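Local atomic coordinates of sensor histidine kinase (Clostridium perfringens, PDB entry 4ONX), a protein that probably senses an extracellular signal through its single cache domain and passes it on to a kinase module. Residues E[55-60]-E[137-142]; E[70-75]-E[80-85]. All coordinates share one frame; numbering follows the deposited sequence.

From the N terminus the chain first forms helix 33-47, then helices 50-58 and 63-75, which follow each other and reach the same antiparallel sheet. Contact 2 closes a short loop of four residues, where the end of helix 63-75 turns back into strand 81-86. Contact 1 closes a much longer loop, from the end of helix 50-58 to the hairpin of strands 129-139 and 142-153, so contact 2 is nested inside it. Their centres lie about 19 Å apart. They touch where Leu-56 CD2 packs 3.9 Å from Val-84 CG1. Contact 2 joins a helix to an inner strand; contact 1 joins a helix to an edge strand of this chain.

Contact 1 of 2, residues E[55-60]-E[137-142]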
ATOM      1  N   ASP E  55      10.217   1.905 -20.190  1.00101.81           N
ATOM      2  CA  ASP E  55       8.910   2.453 -19.868  1.00102.99           C
ATOM      3  C   ASP E  55       8.539   3.624 -20.765  1.00109.72           C
ATOM      4  O   ASP E  55       7.424   3.682 -21.270  1.00109.96           O
ATOM      5  CB  ASP E  55       8.844   2.852 -18.395  1.00103.16           C
ATOM      6  CG  ASP E  55       7.521   3.475 -18.026  1.00109.65           C
ATOM      7  OD1 ASP E  55       7.274   4.628 -18.421  1.00109.94           O
ATOM      8  OD2 ASP E  55       6.743   2.823 -17.306  1.00120.61           O
ATOM      9  N   LEU E  56       9.468   4.550 -20.974  1.00113.87           N
ATOM     10  CA  LEU E  56       9.190   5.694 -21.828  1.00120.15           C
ATOM     11  C   LEU E  56       8.977   5.263 -23.262  1.00128.59           C
ATOM     12  O   LEU E  56       8.152   5.837 -23.974  1.00142.81           O
ATOM     13  CB  LEU E  56      10.307   6.725 -21.743  1.00125.12           C
ATOM     14  CG  LEU E  56      10.404   7.427 -20.390  1.00124.84           C
ATOM     15  CD1 LEU E  56      11.604   8.360 -20.366  1.00127.69           C
ATOM     16  CD2 LEU E  56       9.118   8.185 -20.089  1.00132.73           C
ATOM     17  N   SER E  57       9.725   4.255 -23.688  1.00124.99           N
ATOM     18  CA  SER E  57       9.591   3.730 -25.035  1.00129.81           C
ATOM     19  C   SER E  57       8.194   3.138 -25.234  1.00131.37           C
ATOM     20  O   SER E  57       7.471   3.551 -26.128  1.00128.82           O
ATOM     21  CB  SER E  57      10.657   2.670 -25.285  1.00126.43           C
ATOM     22  OG  SER E  57      10.470   2.055 -26.540  1.00133.11           O
ATOM     23  N   ASN E  58       7.821   2.206 -24.360  1.00131.28           N
ATOM     24  CA  ASN E  58       6.517   1.516 -24.406  1.00132.43           C
ATOM     25  C   ASN E  58       5.258   2.379 -24.403  1.00136.27           C
ATOM     26  O   ASN E  58       4.257   1.997 -24.989  1.00133.23           O
ATOM     27  CB  ASN E  58       6.398   0.551 -23.223  1.00131.90           C
ATOM     28  CG  ASN E  58       7.306  -0.653 -23.351  1.00135.17           C
ATOM     29  OD1 ASN E  58       7.654  -1.069 -24.457  1.00150.62           O
ATOM     30  ND2 ASN E  58       7.669  -1.240 -22.216  1.00129.81           N
ATOM     31  N   GLY E  59       5.280   3.500 -23.695  1.00143.59           N
ATOM     32  CA  GLY E  59       4.106   4.368 -23.617  1.00149.85           C
ATOM     33  C   GLY E  59       3.075   3.910 -22.594  1.00150.33           C
ATOM     34  O   GLY E  59       2.103   4.612 -22.334  1.00151.85           O
ATOM     35  N   GLU E  60       3.276   2.734 -22.008  1.00151.43           N
ATOM     36  CA  GLU E  60       2.350   2.217 -21.003  1.00151.70           C
ATOM     37  C   GLU E  60       2.571   2.949 -19.691  1.00146.93           C
ATOM     38  O   GLU E  60       3.701   3.301 -19.357  1.00161.62           O
ATOM     39  CB  GLU E  60       2.556   0.705 -20.814  1.00150.27           C
ATOM     40  CG  GLU E  60       2.328  -0.073 -22.110  1.00154.66           C
ATOM     41  CD  GLU E  60       0.873  -0.168 -22.559  1.00161.62           C
ATOM     42  OE1 GLU E  60      -0.034   0.318 -21.852  1.00159.88           O
ATOM     43  OE2 GLU E  60       0.633  -0.752 -23.638  1.00167.15           O
ATOM     44  N   VAL E 137      16.510  11.210 -22.351  1.00111.81           N
ATOM     45  CA  VAL E 137      16.524   9.787 -22.050  1.00112.33           C
ATOM     46  C   VAL E 137      16.578   9.023 -23.356  1.00116.39           C
ATOM     47  O   VAL E 137      15.780   9.276 -24.258  1.00116.46           O
ATOM     48  CB  VAL E 137      15.277   9.342 -21.282  1.00109.86           C
ATOM     49  CG1 VAL E 137      15.354   7.849 -20.993  1.00112.23           C
ATOM     50  CG2 VAL E 137      15.142  10.121 -19.986  1.00109.70           C
HETATM   51  N   MSE E 138      17.492   8.058 -23.426  1.00124.31           N
HETATM   52  CA  MSE E 138      17.708   7.274 -24.634  1.00132.11           C
HETATM   53  C   MSE E 138      17.487   5.803 -24.450  1.00136.05           C
HETATM   54  O   MSE E 138      17.789   5.241 -23.398  1.00137.01           O
HETATM   55  CB  MSE E 138      19.168   7.430 -25.042  1.00136.13           C
HETATM   56  CG  MSE E 138      19.689   8.847 -24.836  1.00139.73           C
HETATM   57 SE   MSE E 138      19.041   9.991 -26.289  0.69143.75          SE
HETATM   58  CE  MSE E 138      20.474  11.350 -26.256  1.00150.81           C
ATOM     59  N   TYR E 139      16.977   5.158 -25.490  1.00139.03           N
ATOM     60  CA  TYR E 139      16.753   3.721 -25.463  1.00147.25           C
ATOM     61  C   TYR E 139      17.113   3.143 -26.815  1.00155.30           C
ATOM     62  O   TYR E 139      16.652   3.635 -27.843  1.00163.70           O
ATOM     63  CB  TYR E 139      15.302   3.401 -25.123  1.00149.12           C
ATOM     64  CG  TYR E 139      15.027   1.922 -25.005  1.00155.25           C
ATOM     65  CD1 TYR E 139      15.565   1.181 -23.958  1.00155.96           C
ATOM     66  CD2 TYR E 139      14.202   1.270 -25.914  1.00155.70           C
ATOM     67  CE1 TYR E 139      15.313  -0.174 -23.837  1.00161.15           C
ATOM     68  CE2 TYR E 139      13.938  -0.082 -25.799  1.00163.17           C
ATOM     69  CZ  TYR E 139      14.496  -0.801 -24.759  1.00164.28           C
ATOM     70  OH  TYR E 139      14.234  -2.146 -24.639  1.00164.06           O
ATOM     71  N   ASN E 140      17.973   2.128 -26.821  1.00156.25           N
ATOM     72  CA  ASN E 140      18.384   1.507 -28.084  1.00160.85           C
ATOM     73  C   ASN E 140      18.866   2.588 -29.075  1.00165.69           C
ATOM     74  O   ASN E 140      18.560   2.519 -30.264  1.00166.83           O
ATOM     75  CB  ASN E 140      17.208   0.678 -28.772  1.00159.64           C
ATOM     76  CG  ASN E 140      17.722  -0.337 -29.793  1.00158.74           C
ATOM     77  OD1 ASN E 140      18.925  -0.468 -29.990  1.00156.59           O
ATOM     78  ND2 ASN E 140      16.808  -1.072 -30.432  1.00154.46           N
ATOM     79  N   GLY E 141      19.585   3.604 -28.589  1.00161.65           N
ATOM     80  CA  GLY E 141      20.104   4.667 -29.461  1.00160.58           C
ATOM     81  C   GLY E 141      19.180   5.833 -29.794  1.00154.73           C
ATOM     82  O   GLY E 141      19.650   6.873 -30.253  1.00156.92           O
ATOM     83  N   LYS E 142      17.874   5.682 -29.595  1.00149.88           N
ATOM     84  CA  LYS E 142      16.941   6.778 -29.888  1.00149.01           C
ATOM     85  C   LYS E 142      16.427   7.449 -28.626  1.00144.20           C
ATOM     86  O   LYS E 142      16.254   6.801 -27.600  1.00150.56           O
ATOM     87  CB  LYS E 142      15.758   6.301 -30.730  1.00152.87           C
ATOM     88  CG  LYS E 142      16.080   6.024 -32.188  1.00155.88           C
ATOM     89  CD  LYS E 142      14.779   5.983 -32.994  1.00152.47           C
ATOM     90  CE  LYS E 142      14.058   7.325 -33.106  1.00152.60           C
ATOM     91  NZ  LYS E 142      12.794   7.269 -33.903  1.00153.64           N
TER
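Leu-56 and Val-137 form the apolar half of this contact. Their side chains cross at about a right angle. One methyl of the leucine does the touching: Leu-56 CD1 lies 3.8 Å from Val-137 CG1 and 3.9 Å from Val-137 CB. Val-137 CG2 also comes to 4.0 Å from Leu-56 CD1, so this methyl sits against both branches of the valine. Both residues are buried. Val-144 of strand 142-153 touches both side chains and widens the apolar patch.

The second pair, one helix residue further along, joins a small polar side chain to an aromatic ring. Ser-57 CB and Tyr-139 CD2 are 3.9 Å apart. The methylene approaches the ring obliquely. Ser-57 OG stands anti to the backbone N (chi1 174°), which carries it out alongside CD2 and CE2 of the ring. It makes van der Waals contact there. Gln-53, earlier on the helix, also touches the tyrosine. This pair lies nearer the surface than the leucine and valine.

No hydrogen bond links the two segments. Each keeps its own. Gly-59 N bonds to Asp-55 O as the helix ends, and Gly-59 leaves the helix with positive phi. Beyond it, Glu-60 O accepts a bond from Lys-91 NZ, while Asp-55 OD2 bonds to Tyr-92 OH; both partners belong to strand 90-95.

In the other segment, Tyr-139 and Lys-142 bond to each other through both backbone N and O. Asn-140 and Gly-141 lie between them. This is a two-residue beta hairpin with a type I' turn, joining strands 129-139 and 142-153, and helix 50-58 packs beside its first strand within the cache domain.

Contact 2 of 2, residues E[70-75]-E[80-85]; sequences KHFIEA and DIIVVA. With ZN (zinc ion), chain O.
Helix 70-75, with Phe-72 and Ile-73, runs nearly antiparallel to strand 81-85, with Ile-82, at 168° and a closest axis approach of 8.4 Å. Ile-73 carries much of the packing. Its CG1 lies beside the backbone N, and a second bend (chi2 -62°) brings CD1 to the strand. There Ile-73 CD1 sits 3.8 Å from Ile-81 N and from Asp-80 C. It is equally close to Ile-82 CG1. One position earlier on the helix, Phe-72 meets Ile-82 obliquely, though their exact spacing is doubtful.

His-71 points away from the strand and binds zinc, with NE2 2.1 Å from the metal. Glu-67 of the same chain, and Glu-67 and His-71 of a second subunit, complete the site, so the zinc bridges two chains. On this helix Lys-70 NZ forms a salt bridge with Glu-74 OE2.

A classic beta bulge sets Asp-80 and Ile-81 against Gly-150 of strand 142-153, and Asp-80 OD2 bonds to Tyr-152 N. Strand 81-86 lies between strands 90-95 and 142-153, while Phe-72 continues on to Thr-42 and Ile-46 of helix 33-47.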
ATOM      1  N   LYS E  70       9.205   9.103  -6.372  1.00 94.01           N
ATOM      2  CA  LYS E  70       8.897   9.706  -5.079  1.00 93.05           C
ATOM      3  C   LYS E  70      10.091   9.672  -4.111  1.00 89.46           C
ATOM      4  O   LYS E  70      10.259  10.576  -3.299  1.00 85.61           O
ATOM      5  CB  LYS E  70       7.662   9.009  -4.487  1.00 98.80           C
ATOM      6  CG  LYS E  70       7.028   9.663  -3.264  1.00104.51           C
ATOM      7  CD  LYS E  70       5.690   8.990  -2.957  1.00113.34           C
ATOM      8  CE  LYS E  70       5.000   9.527  -1.677  1.00124.70           C
ATOM      9  NZ  LYS E  70       5.513   8.914  -0.413  1.00128.07           N
ATOM     10  N   HIS E  71      10.939   8.654  -4.226  1.00 82.14           N
ATOM     11  CA  HIS E  71      12.098   8.530  -3.340  1.00 81.48           C
ATOM     12  C   HIS E  71      13.046   9.710  -3.393  1.00 81.92           C
ATOM     13  O   HIS E  71      13.679  10.059  -2.391  1.00 85.50           O
ATOM     14  CB  HIS E  71      12.911   7.297  -3.704  1.00 78.46           C
ATOM     15  CG  HIS E  71      12.164   6.031  -3.539  1.00 77.26           C
ATOM     16  ND1 HIS E  71      12.122   5.350  -2.346  1.00 79.91           N
ATOM     17  CD2 HIS E  71      11.408   5.326  -4.409  1.00 79.82           C
ATOM     18  CE1 HIS E  71      11.374   4.270  -2.491  1.00 85.22           C
ATOM     19  NE2 HIS E  71      10.936   4.235  -3.735  1.00 87.66           N
ATOM     20  N   PHE E  72      13.164  10.304  -4.571  1.00 78.82           N
ATOM     21  CA  PHE E  72      14.110  11.382  -4.765  1.00 79.99           C
ATOM     22  C   PHE E  72      13.669  12.653  -4.071  1.00 79.34           C
ATOM     23  O   PHE E  72      14.490  13.364  -3.490  1.00 77.73           O
ATOM     24  CB  PHE E  72      14.391  11.549  -6.252  1.00 80.92           C
ATOM     25  CG  PHE E  72      14.977  10.323  -6.862  1.00 77.66           C
ATOM     26  CD1 PHE E  72      16.332  10.094  -6.794  1.00 75.68           C
ATOM     27  CD2 PHE E  72      14.160   9.357  -7.437  1.00 77.46           C
ATOM     28  CE1 PHE E  72      16.878   8.935  -7.313  1.00 78.85           C
ATOM     29  CE2 PHE E  72      14.701   8.200  -7.963  1.00 80.45           C
ATOM     30  CZ  PHE E  72      16.067   7.986  -7.896  1.00 78.37           C
ATOM     31  N   ILE E  73      12.377  12.918  -4.098  1.00 80.60           N
ATOM     32  CA  ILE E  73      11.850  14.078  -3.405  1.00 88.56           C
ATOM     33  C   ILE E  73      12.066  13.895  -1.898  1.00 92.02           C
ATOM     34  O   ILE E  73      12.667  14.734  -1.242  1.00103.89           O
ATOM     35  CB  ILE E  73      10.344  14.240  -3.642  1.00 92.89           C
ATOM     36  CG1 ILE E  73      10.031  14.358  -5.133  1.00 98.15           C
ATOM     37  CG2 ILE E  73       9.830  15.449  -2.895  1.00102.31           C
ATOM     38  CD1 ILE E  73      10.649  15.553  -5.824  1.00104.54           C
ATOM     39  N   GLU E  74      11.616  12.750  -1.386  1.00 93.91           N
ATOM     40  CA  GLU E  74      11.708  12.403   0.041  1.00 89.64           C
ATOM     41  C   GLU E  74      13.111  12.415   0.619  1.00 88.96           C
ATOM     42  O   GLU E  74      13.361  13.022   1.654  1.00 87.62           O
ATOM     43  CB  GLU E  74      11.170  10.983   0.269  1.00 92.26           C
ATOM     44  CG  GLU E  74       9.700  10.771  -0.040  1.00 96.23           C
ATOM     45  CD  GLU E  74       9.284   9.305   0.031  1.00102.35           C
ATOM     46  OE1 GLU E  74      10.165   8.425   0.165  1.00106.78           O
ATOM     47  OE2 GLU E  74       8.070   9.023  -0.083  1.00113.75           O
ATOM     48  N   ALA E  75      14.023  11.716  -0.050  1.00 89.85           N
ATOM     49  CA  ALA E  75      15.383  11.535   0.453  1.00 94.99           C
ATOM     50  C   ALA E  75      16.416  12.583   0.065  1.00 95.06           C
ATOM     51  O   ALA E  75      17.477  12.631   0.676  1.00 99.85           O
ATOM     52  CB  ALA E  75      15.885  10.153   0.049  1.00 98.07           C
ATOM     53  N   ASP E  80      13.181  19.467  -5.161  1.00 98.22           N
ATOM     54  CA  ASP E  80      11.801  19.824  -4.872  1.00 95.47           C
ATOM     55  C   ASP E  80      10.845  19.385  -5.973  1.00 97.38           C
ATOM     56  O   ASP E  80       9.638  19.343  -5.760  1.00102.75           O
ATOM     57  CB  ASP E  80      11.678  21.335  -4.727  1.00100.70           C
ATOM     58  CG  ASP E  80      12.565  21.901  -3.632  1.00100.08           C
ATOM     59  OD1 ASP E  80      12.860  21.171  -2.661  1.00 98.04           O
ATOM     60  OD2 ASP E  80      12.930  23.096  -3.733  1.00104.09           O
ATOM     61  N   ILE E  81      11.377  19.077  -7.151  1.00 98.48           N
ATOM     62  CA  ILE E  81      10.550  18.688  -8.284  1.00 99.85           C
ATOM     63  C   ILE E  81      11.271  17.707  -9.177  1.00 95.21           C
ATOM     64  O   ILE E  81      12.460  17.851  -9.450  1.00 95.64           O
ATOM     65  CB  ILE E  81      10.232  19.925  -9.181  1.00111.24           C
ATOM     66  CG1 ILE E  81       9.668  21.087  -8.347  1.00117.81           C
ATOM     67  CG2 ILE E  81       9.329  19.576 -10.374  1.00114.00           C
ATOM     68  CD1 ILE E  81       9.342  22.342  -9.129  1.00128.21           C
ATOM     69  N   ILE E  82      10.527  16.723  -9.648  1.00 97.09           N
ATOM     70  CA  ILE E  82      11.038  15.758 -10.585  1.00 99.71           C
ATOM     71  C   ILE E  82       9.962  15.482 -11.599  1.00 98.70           C
ATOM     72  O   ILE E  82       8.823  15.170 -11.243  1.00 95.88           O
ATOM     73  CB  ILE E  82      11.362  14.404  -9.976  1.00101.81           C
ATOM     74  CG1 ILE E  82      12.522  14.495  -9.007  1.00112.36           C
ATOM     75  CG2 ILE E  82      11.674  13.413 -11.088  1.00100.65           C
ATOM     76  CD1 ILE E  82      12.942  13.135  -8.506  1.00116.13           C
ATOM     77  N   VAL E  83      10.345  15.535 -12.861  1.00 98.00           N
ATOM     78  CA  VAL E  83       9.426  15.265 -13.927  1.00100.06           C
ATOM     79  C   VAL E  83      10.049  14.322 -14.913  1.00 99.95           C
ATOM     80  O   VAL E  83      11.211  14.463 -15.268  1.00105.63           O
ATOM     81  CB  VAL E  83       9.051  16.549 -14.653  1.00106.86           C
ATOM     82  CG1 VAL E  83       8.281  16.231 -15.922  1.00110.56           C
ATOM     83  CG2 VAL E  83       8.251  17.443 -13.725  1.00109.80           C
ATOM     84  N   VAL E  84       9.266  13.344 -15.331  1.00 97.90           N
ATOM     85  CA  VAL E  84       9.701  12.385 -16.305  1.00 99.34           C
ATOM     86  C   VAL E  84       8.688  12.466 -17.417  1.00103.17           C
ATOM     87  O   VAL E  84       7.490  12.244 -17.213  1.00 98.90           O
ATOM     88  CB  VAL E  84       9.734  10.967 -15.735  1.00100.66           C
ATOM     89  CG1 VAL E  84      10.134   9.981 -16.824  1.00104.61           C
ATOM     90  CG2 VAL E  84      10.692  10.906 -14.556  1.00 99.75           C
ATOM     91  N   ALA E  85       9.171  12.792 -18.603  1.00112.88           N
ATOM     92  CA  ALA E  85       8.305  12.948 -19.745  1.00115.13           C
ATOM     93  C   ALA E  85       8.761  12.107 -20.908  1.00119.39           C
ATOM     94  O   ALA E  85       9.954  11.871 -21.093  1.00117.19           O
ATOM     95  CB  ALA E  85       8.276  14.408 -20.159  1.00114.85           C
TER
HETATM   96 ZN    ZN O 201       9.521   2.717  -4.150  1.00 84.24          ZN